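Local structure of prepilin-like protein (Thermus thermophilus, 6QVF) at residues Y59-Y64 / P75-G80; V71-K76 / A83-G88. The protein is a pilin-like protein associated with natural competence, probably serving as a DNA receptor at the tip of a type IV pilus. One frame throughout, in Å; residues are numbered along the deposited sequence.

Contact 1 (Y59-Y64 / P75-G80)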
ATOM      1  N   TYR B  59      12.349  -9.776  14.520  1.00 15.11           N
ATOM      2  CA  TYR B  59      11.044  -9.316  14.966  1.00 16.15           C
ATOM      3  C   TYR B  59       9.975  -9.603  13.900  1.00 15.00           C
ATOM      4  O   TYR B  59       8.790  -9.592  14.223  1.00 14.35           O
ATOM      5  CB  TYR B  59      11.076  -7.834  15.338  1.00 16.87           C
ATOM      6  CG  TYR B  59      11.641  -7.550  16.704  1.00 18.51           C
ATOM      7  CD1 TYR B  59      12.975  -7.797  16.986  1.00 20.33           C
ATOM      8  CD2 TYR B  59      10.832  -7.160  17.747  1.00 21.35           C
ATOM      9  CE1 TYR B  59      13.507  -7.550  18.245  1.00 22.76           C
ATOM     10  CE2 TYR B  59      11.350  -6.881  19.005  1.00 25.74           C
ATOM     11  CZ  TYR B  59      12.689  -7.119  19.269  1.00 24.97           C
ATOM     12  OH  TYR B  59      13.210  -6.898  20.519  1.00 29.30           O
ATOM     13  N   PHE B  60      10.393  -9.761  12.647  1.00 13.19           N
ATOM     14  CA  PHE B  60       9.460 -10.124  11.577  1.00 13.57           C
ATOM     15  C   PHE B  60       8.563 -11.276  12.051  1.00 15.36           C
ATOM     16  O   PHE B  60       7.341 -11.292  11.825  1.00 15.33           O
ATOM     17  CB  PHE B  60      10.218 -10.479  10.303  1.00 15.47           C
ATOM     18  CG  PHE B  60       9.316 -10.873   9.173  1.00 15.51           C
ATOM     19  CD1 PHE B  60       8.799 -12.160   9.090  1.00 16.69           C
ATOM     20  CD2 PHE B  60       8.936  -9.923   8.245  1.00 17.51           C
ATOM     21  CE1 PHE B  60       7.912 -12.492   8.072  1.00 19.85           C
ATOM     22  CE2 PHE B  60       8.093 -10.287   7.196  1.00 19.29           C
ATOM     23  CZ  PHE B  60       7.582 -11.551   7.126  1.00 20.68           C
ATOM     24  N   VAL B  61       9.185 -12.279  12.669  1.00 13.95           N
ATOM     25  CA  VAL B  61       8.440 -13.468  13.123  1.00 14.72           C
ATOM     26  C   VAL B  61       7.388 -13.088  14.158  1.00 15.02           C
ATOM     27  O   VAL B  61       6.238 -13.545  14.092  1.00 14.67           O
ATOM     28  CB  VAL B  61       9.407 -14.528  13.677  1.00 14.59           C
ATOM     29  CG1 VAL B  61       8.684 -15.761  14.207  1.00 16.62           C
ATOM     30  CG2 VAL B  61      10.447 -14.915  12.646  1.00 16.85           C
ATOM     31  N   ASP B  62       7.776 -12.275  15.141  1.00 16.14           N
ATOM     32  CA  ASP B  62       6.884 -11.852  16.185  1.00 15.71           C
ATOM     33  C   ASP B  62       5.690 -11.098  15.599  1.00 13.73           C
ATOM     34  O   ASP B  62       4.542 -11.396  15.928  1.00 15.34           O
ATOM     35  CB  ASP B  62       7.601 -11.018  17.238  1.00 15.34           C
ATOM     36  CG  ASP B  62       8.756 -11.816  17.812  1.00 18.29           C
ATOM     37  OD1 ASP B  62       8.486 -12.690  18.651  1.00 19.41           O
ATOM     38  OD2 ASP B  62       9.901 -11.612  17.338  1.00 18.02           O
ATOM     39  N   TYR B  63       5.956 -10.154  14.711  1.00 13.33           N
ATOM     40  CA  TYR B  63       4.837  -9.371  14.161  1.00 14.44           C
ATOM     41  C   TYR B  63       3.964 -10.252  13.258  1.00 15.47           C
ATOM     42  O   TYR B  63       2.719 -10.131  13.293  1.00 15.62           O
ATOM     43  CB  TYR B  63       5.338  -8.144  13.399  1.00 14.56           C
ATOM     44  CG  TYR B  63       5.753  -7.025  14.326  1.00 15.35           C
ATOM     45  CD1 TYR B  63       4.801  -6.266  14.979  1.00 16.71           C
ATOM     46  CD2 TYR B  63       7.089  -6.702  14.522  1.00 16.54           C
ATOM     47  CE1 TYR B  63       5.158  -5.272  15.865  1.00 17.43           C
ATOM     48  CE2 TYR B  63       7.458  -5.693  15.385  1.00 18.26           C
ATOM     49  CZ  TYR B  63       6.495  -4.967  16.050  1.00 20.86           C
ATOM     50  OH  TYR B  63       6.881  -3.967  16.892  1.00 22.37           O
ATOM     51  N   TYR B  64       4.584 -11.076  12.408  1.00 13.55           N
ATOM     52  CA  TYR B  64       3.853 -11.923  11.465  1.00 13.34           C
ATOM     53  C   TYR B  64       2.867 -12.834  12.206  1.00 16.57           C
ATOM     54  O   TYR B  64       1.703 -12.906  11.814  1.00 14.25           O
ATOM     55  CB  TYR B  64       4.797 -12.753  10.595  1.00 13.99           C
ATOM     56  CG  TYR B  64       4.059 -13.620   9.606  1.00 13.65           C
ATOM     57  CD1 TYR B  64       3.528 -13.105   8.440  1.00 14.25           C
ATOM     58  CD2 TYR B  64       3.796 -14.956   9.882  1.00 17.13           C
ATOM     59  CE1 TYR B  64       2.780 -13.876   7.564  1.00 15.18           C
ATOM     60  CE2 TYR B  64       3.046 -15.727   9.009  1.00 17.93           C
ATOM     61  CZ  TYR B  64       2.531 -15.196   7.852  1.00 19.88           C
ATOM     62  OH  TYR B  64       1.727 -15.950   7.031  1.00 19.59           O
ATOM     63  N   PRO B  75       6.179 -26.139  13.886  1.00 23.26           N
ATOM     64  CA  PRO B  75       7.176 -26.571  14.860  1.00 27.43           C
ATOM     65  C   PRO B  75       8.619 -26.137  14.538  1.00 31.31           C
ATOM     66  O   PRO B  75       9.491 -26.174  15.424  1.00 41.54           O
ATOM     67  CB  PRO B  75       7.073 -28.093  14.789  1.00 29.76           C
ATOM     68  CG  PRO B  75       5.697 -28.377  14.256  1.00 29.93           C
ATOM     69  CD  PRO B  75       5.382 -27.236  13.318  1.00 26.79           C
ATOM     70  N   LYS B  76       8.898 -25.776  13.283  1.00 29.09           N
ATOM     71  CA  LYS B  76      10.253 -25.349  12.868  1.00 33.21           C
ATOM     72  C   LYS B  76      10.575 -23.903  13.275  1.00 26.98           C
ATOM     73  O   LYS B  76      11.697 -23.432  13.151  1.00 29.27           O
ATOM     74  CB  LYS B  76      10.350 -25.327  11.342  1.00 38.83           C
ATOM     75  CG  LYS B  76      10.289 -26.678  10.653  1.00 50.44           C
ATOM     76  CD  LYS B  76      11.599 -27.076  10.039  1.00 64.20           C
ATOM     77  CE  LYS B  76      12.390 -28.013  10.914  1.00 72.17           C
ATOM     78  NZ  LYS B  76      11.631 -29.244  11.220  1.00 76.65           N
ATOM     79  N   GLN B  77       9.568 -23.136  13.661  1.00 21.14           N
ATOM     80  CA  GLN B  77       9.810 -21.729  13.997  1.00 18.31           C
ATOM     81  C   GLN B  77       9.295 -21.503  15.400  1.00 18.48           C
ATOM     82  O   GLN B  77       8.124 -21.811  15.690  1.00 18.55           O
ATOM     83  CB  GLN B  77       9.053 -20.730  13.115  1.00 23.82           C
ATOM     84  CG  GLN B  77       9.693 -20.530  11.770  1.00 25.58           C
ATOM     85  CD  GLN B  77       9.034 -19.373  11.077  1.00 23.67           C
ATOM     86  OE1 GLN B  77       7.900 -19.516  10.637  1.00 21.33           O
ATOM     87  NE2 GLN B  77       9.793 -18.282  10.931  1.00 22.07           N
ATOM     88  N   ARG B  78      10.161 -20.978  16.235  1.00 18.19           N
ATOM     89  CA  ARG B  78       9.862 -20.628  17.609  1.00 15.95           C
ATOM     90  C   ARG B  78       9.249 -21.814  18.361  1.00 18.99           C
ATOM     91  O   ARG B  78       8.396 -21.646  19.160  1.00 19.44           O
ATOM     92  CB  ARG B  78       8.946 -19.398  17.685  1.00 17.40           C
ATOM     93  CG  ARG B  78       9.530 -18.150  17.010  1.00 18.37           C
ATOM     94  CD  ARG B  78      10.804 -17.627  17.672  1.00 18.64           C
ATOM     95  NE  ARG B  78      11.298 -16.408  17.059  1.00 17.72           N
ATOM     96  CZ  ARG B  78      10.903 -15.172  17.383  1.00 20.50           C
ATOM     97  NH1 ARG B  78       9.985 -14.978  18.330  1.00 19.16           N
ATOM     98  NH2 ARG B  78      11.403 -14.157  16.688  1.00 19.01           N
ATOM     99  N   GLY B  79       9.694 -23.021  18.053  1.00 18.84           N
ATOM    100  CA  GLY B  79       9.224 -24.220  18.751  1.00 20.20           C
ATOM    101  C   GLY B  79       7.736 -24.490  18.563  1.00 22.12           C
ATOM    102  O   GLY B  79       7.126 -25.254  19.323  1.00 22.26           O
ATOM    103  N   GLY B  80       7.136 -23.864  17.555  1.00 18.72           N
ATOM    104  CA  GLY B  80       5.700 -24.087  17.237  1.00 18.99           C
ATOM    105  C   GLY B  80       4.773 -23.536  18.296  1.00 19.86           C
ATOM    106  O   GLY B  80       3.600 -23.928  18.302  1.00 21.89           O
TER
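Arg-78 reaches from the loop to the helix that carries Asp-62 and takes its carboxylate end-on. Arg-78 NH1 donates to Asp-62 OD1 at 2.8 Å, while NH2 of Arg-78 donates to Asp-62 OD2 at 3.0 Å, so each oxygen has its own nitrogen. The salt bridge is twisted: the carboxylate and guanidinium planes stand 50° apart. Both oxygens lie close to the guanidinium plane, but OD1 is met on its syn side, 31° out of the carboxylate plane, and OD2 from above that plane, 38° out of it. Arg-78 CG sits beside its own backbone N, and a bend at chi2 is followed by an extended step that brings the planar head to the helix.

Val-61, one residue earlier on the helix, meets this head from the opposite direction. Its CG1 lies 3.8 Å above the guanidinium plane of Arg-78, over the centre, and its CB comes within 3.6 Å of Arg-78 NH2. A branched aliphatic residue suits this place because a guanidinium face is poor at hydrogen bonding and accepts hydrocarbon, whereas its edge requires acceptors. The other methyl, Val-61 CG2, packs 3.8 Å from NE2 of Gln-77, whose amide is hydrogen-bonded to Pro-154 O.

Further partners complete the polar cluster: Asp-43 pairs with Arg-78 NE, and Arg-86 supplies a second arginine to Asp-62. Were Arg-78 replaced by an alanine, Asp-62 would probably lose one of its two arginine partners and Val-61 CG1 the guanidinium face beneath it. With acceptors at NE, NH1 and NH2, the guanidinium is held against rotation, and two arginines around one buried carboxylate would be expected to favour its ionised form.

Contact 2 (V71-K76 / A83-G88)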
ATOM      1  N   VAL B  71      -1.216 -16.471  16.389  1.00 18.60           N
ATOM      2  CA  VAL B  71      -1.327 -17.778  15.738  1.00 18.30           C
ATOM      3  C   VAL B  71      -0.021 -18.519  16.028  1.00 19.55           C
ATOM      4  O   VAL B  71       1.064 -17.930  15.952  1.00 19.19           O
ATOM      5  CB  VAL B  71      -1.486 -17.540  14.218  1.00 24.72           C
ATOM      6  CG1 VAL B  71      -1.102 -18.738  13.390  1.00 29.76           C
ATOM      7  CG2 VAL B  71      -2.873 -17.032  13.899  1.00 28.88           C
ATOM      8  N   ALA B  72      -0.106 -19.799  16.383  1.00 19.56           N
ATOM      9  CA  ALA B  72       1.083 -20.618  16.590  1.00 19.16           C
ATOM     10  C   ALA B  72       1.837 -20.825  15.279  1.00 17.26           C
ATOM     11  O   ALA B  72       1.266 -21.207  14.267  1.00 20.50           O
ATOM     12  CB  ALA B  72       0.719 -21.941  17.211  1.00 22.52           C
ATOM     13  N   PRO B  73       3.171 -20.626  15.264  1.00 18.72           N
ATOM     14  CA  PRO B  73       3.958 -21.007  14.098  1.00 17.16           C
ATOM     15  C   PRO B  73       4.041 -22.540  13.988  1.00 20.75           C
ATOM     16  O   PRO B  73       3.567 -23.264  14.897  1.00 22.22           O
ATOM     17  CB  PRO B  73       5.372 -20.461  14.370  1.00 19.73           C
ATOM     18  CG  PRO B  73       5.200 -19.539  15.537  1.00 21.43           C
ATOM     19  CD  PRO B  73       3.980 -20.008  16.315  1.00 19.12           C
ATOM     20  N   SER B  74       4.605 -22.999  12.881  1.00 19.99           N
ATOM     21  CA  SER B  74       4.912 -24.414  12.653  1.00 22.61           C
ATOM     22  C   SER B  74       5.997 -24.836  13.638  1.00 20.42           C
ATOM     23  O   SER B  74       6.684 -24.008  14.219  1.00 19.71           O
ATOM     24  CB  SER B  74       5.330 -24.646  11.216  1.00 25.25           C
ATOM     25  OG  SER B  74       6.625 -24.133  10.954  1.00 25.77           O
ATOM     26  N   PRO B  75       6.179 -26.139  13.886  1.00 23.26           N
ATOM     27  CA  PRO B  75       7.176 -26.571  14.860  1.00 27.43           C
ATOM     28  C   PRO B  75       8.619 -26.137  14.538  1.00 31.31           C
ATOM     29  O   PRO B  75       9.491 -26.174  15.424  1.00 41.54           O
ATOM     30  CB  PRO B  75       7.073 -28.093  14.789  1.00 29.76           C
ATOM     31  CG  PRO B  75       5.697 -28.377  14.256  1.00 29.93           C
ATOM     32  CD  PRO B  75       5.382 -27.236  13.318  1.00 26.79           C
ATOM     33  N   LYS B  76       8.898 -25.776  13.283  1.00 29.09           N
ATOM     34  CA  LYS B  76      10.253 -25.349  12.868  1.00 33.21           C
ATOM     35  C   LYS B  76      10.575 -23.903  13.275  1.00 26.98           C
ATOM     36  O   LYS B  76      11.697 -23.432  13.151  1.00 29.27           O
ATOM     37  CB  LYS B  76      10.350 -25.327  11.342  1.00 38.83           C
ATOM     38  CG  LYS B  76      10.289 -26.678  10.653  1.00 50.44           C
ATOM     39  CD  LYS B  76      11.599 -27.076  10.039  1.00 64.20           C
ATOM     40  CE  LYS B  76      12.390 -28.013  10.914  1.00 72.17           C
ATOM     41  NZ  LYS B  76      11.631 -29.244  11.220  1.00 76.65           N
ATOM     42  N   ALA B  83       3.954 -19.131  22.965  1.00 20.20           N
ATOM     43  CA  ALA B  83       4.699 -18.703  24.153  1.00 24.03           C
ATOM     44  C   ALA B  83       6.090 -18.172  23.773  1.00 22.54           C
ATOM     45  O   ALA B  83       6.726 -17.491  24.539  1.00 24.08           O
ATOM     46  CB  ALA B  83       4.806 -19.829  25.147  1.00 25.77           C
ATOM     47  N   ASN B  84       6.552 -18.493  22.570  1.00 20.17           N
ATOM     48  CA  ASN B  84       7.881 -18.093  22.099  1.00 19.39           C
ATOM     49  C   ASN B  84       7.770 -16.953  21.084  1.00 18.99           C
ATOM     50  O   ASN B  84       8.683 -16.712  20.309  1.00 19.74           O
ATOM     51  CB  ASN B  84       8.624 -19.281  21.491  1.00 20.94           C
ATOM     52  CG  ASN B  84       8.885 -20.369  22.515  1.00 22.95           C
ATOM     53  OD1 ASN B  84       9.024 -20.065  23.703  1.00 25.52           O
ATOM     54  ND2 ASN B  84       8.905 -21.622  22.070  1.00 23.90           N
ATOM     55  N   LEU B  85       6.645 -16.239  21.111  1.00 19.03           N
ATOM     56  CA  LEU B  85       6.482 -14.935  20.443  1.00 19.21           C
ATOM     57  C   LEU B  85       6.574 -13.815  21.493  1.00 20.19           C
ATOM     58  O   LEU B  85       6.055 -13.910  22.629  1.00 21.96           O
ATOM     59  CB  LEU B  85       5.146 -14.902  19.704  1.00 19.51           C
ATOM     60  CG  LEU B  85       4.868 -15.998  18.696  1.00 18.02           C
ATOM     61  CD1 LEU B  85       3.419 -15.909  18.282  1.00 18.98           C
ATOM     62  CD2 LEU B  85       5.787 -15.895  17.489  1.00 19.84           C
ATOM     63  N   ARG B  86       7.260 -12.735  21.124  1.00 19.90           N
ATOM     64  CA  ARG B  86       7.540 -11.679  22.055  1.00 20.31           C
ATOM     65  C   ARG B  86       6.245 -11.048  22.558  1.00 23.00           C
ATOM     66  O   ARG B  86       5.351 -10.727  21.784  1.00 20.73           O
ATOM     67  CB  ARG B  86       8.391 -10.601  21.386  1.00 20.19           C
ATOM     68  CG  ARG B  86       9.860 -10.950  21.314  1.00 19.62           C
ATOM     69  CD  ARG B  86      10.642  -9.872  20.611  1.00 19.75           C
ATOM     70  NE  ARG B  86      12.078 -10.174  20.723  1.00 21.77           N
ATOM     71  CZ  ARG B  86      12.820 -10.815  19.825  1.00 22.81           C
ATOM     72  NH1 ARG B  86      12.292 -11.280  18.696  1.00 23.43           N
ATOM     73  NH2 ARG B  86      14.108 -10.996  20.074  1.00 23.15           N
ATOM     74  N   PRO B  87       6.112 -10.845  23.891  1.00 25.99           N
ATOM     75  CA  PRO B  87       4.919 -10.237  24.469  1.00 26.30           C
ATOM     76  C   PRO B  87       5.030  -8.718  24.323  1.00 27.83           C
ATOM     77  O   PRO B  87       6.096  -8.198  24.115  1.00 28.63           O
ATOM     78  CB  PRO B  87       5.006 -10.713  25.930  1.00 30.22           C
ATOM     79  CG  PRO B  87       6.495 -10.676  26.204  1.00 30.93           C
ATOM     80  CD  PRO B  87       7.104 -11.218  24.924  1.00 28.67           C
ATOM     81  N   GLY B  88       3.916  -7.997  24.394  1.00 26.64           N
ATOM     82  CA  GLY B  88       4.039  -6.554  24.496  1.00 35.54           C
ATOM     83  C   GLY B  88       4.419  -5.852  23.194  1.00 35.53           C
ATOM     84  O   GLY B  88       4.892  -4.734  23.223  1.00 36.46           O
TER
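Leu-85 meets the planar peptide after Val-71 at its carbonyl oxygen, and the puckered ring of Pro-73 at its CG corner. All three residues belong to the long connection between the N-terminal helix and the four-stranded antiparallel sheet, consistent with the alpha-beta loop of type IV pilins; here the Cys-67 to Cys-91 disulfide ties its last part together. Pro-73 CG lies 4.2 Å from Leu-85 CD2, an apolar contact in which the two side chains run antiparallel alongside one another and meet by one carbon each.

Leu-85 CG stands beside the backbone N (chi1 -55°), which carries the fork toward segment 71-76. Leucine suits this place because its fork can set one methyl against Pro-73 and the other by Val-71 O. It also touches Asp-62, Phe-65 and Ser-66 of helix 59-66, and Pro-73 rests on Phe-65 too, so both are anchored on one helix. Proline fits a chain without regular structure, its ring compact and rigid, with an apolar outer edge. The CA-CB bond of Val-71 is directed away from Leu-85, and its side chain touches Arg-162; the backbone makes the contact, with Val-71 O 3.9 Å from Leu-85 CD1.

How the contacts relate
Both contacts lie in the same region, with centres about 5 Å apart, and share Pro-75 and Lys-76, where the chain passes from one into the other. Segment 59-64, on helix 59-66, links them: Asp-62 OD2 is 2.8 Å from Arg-86 NH1 in a salt bridge, and Asp-62 OD1 packs 3.5 Å from Leu-85 CA. Arg-78 NH1 adds a probable hydrogen bond to Asn-84 O at 2.9 Å, so segment 83-88 borders the charged cluster of contact 1 as well as the apolar patch of contact 2. The ring of Tyr-59 makes a cation-pi contact with Arg-86. Contact 1 joins the loop to helix 59-66, and contact 2 joins two parts of that loop to each other.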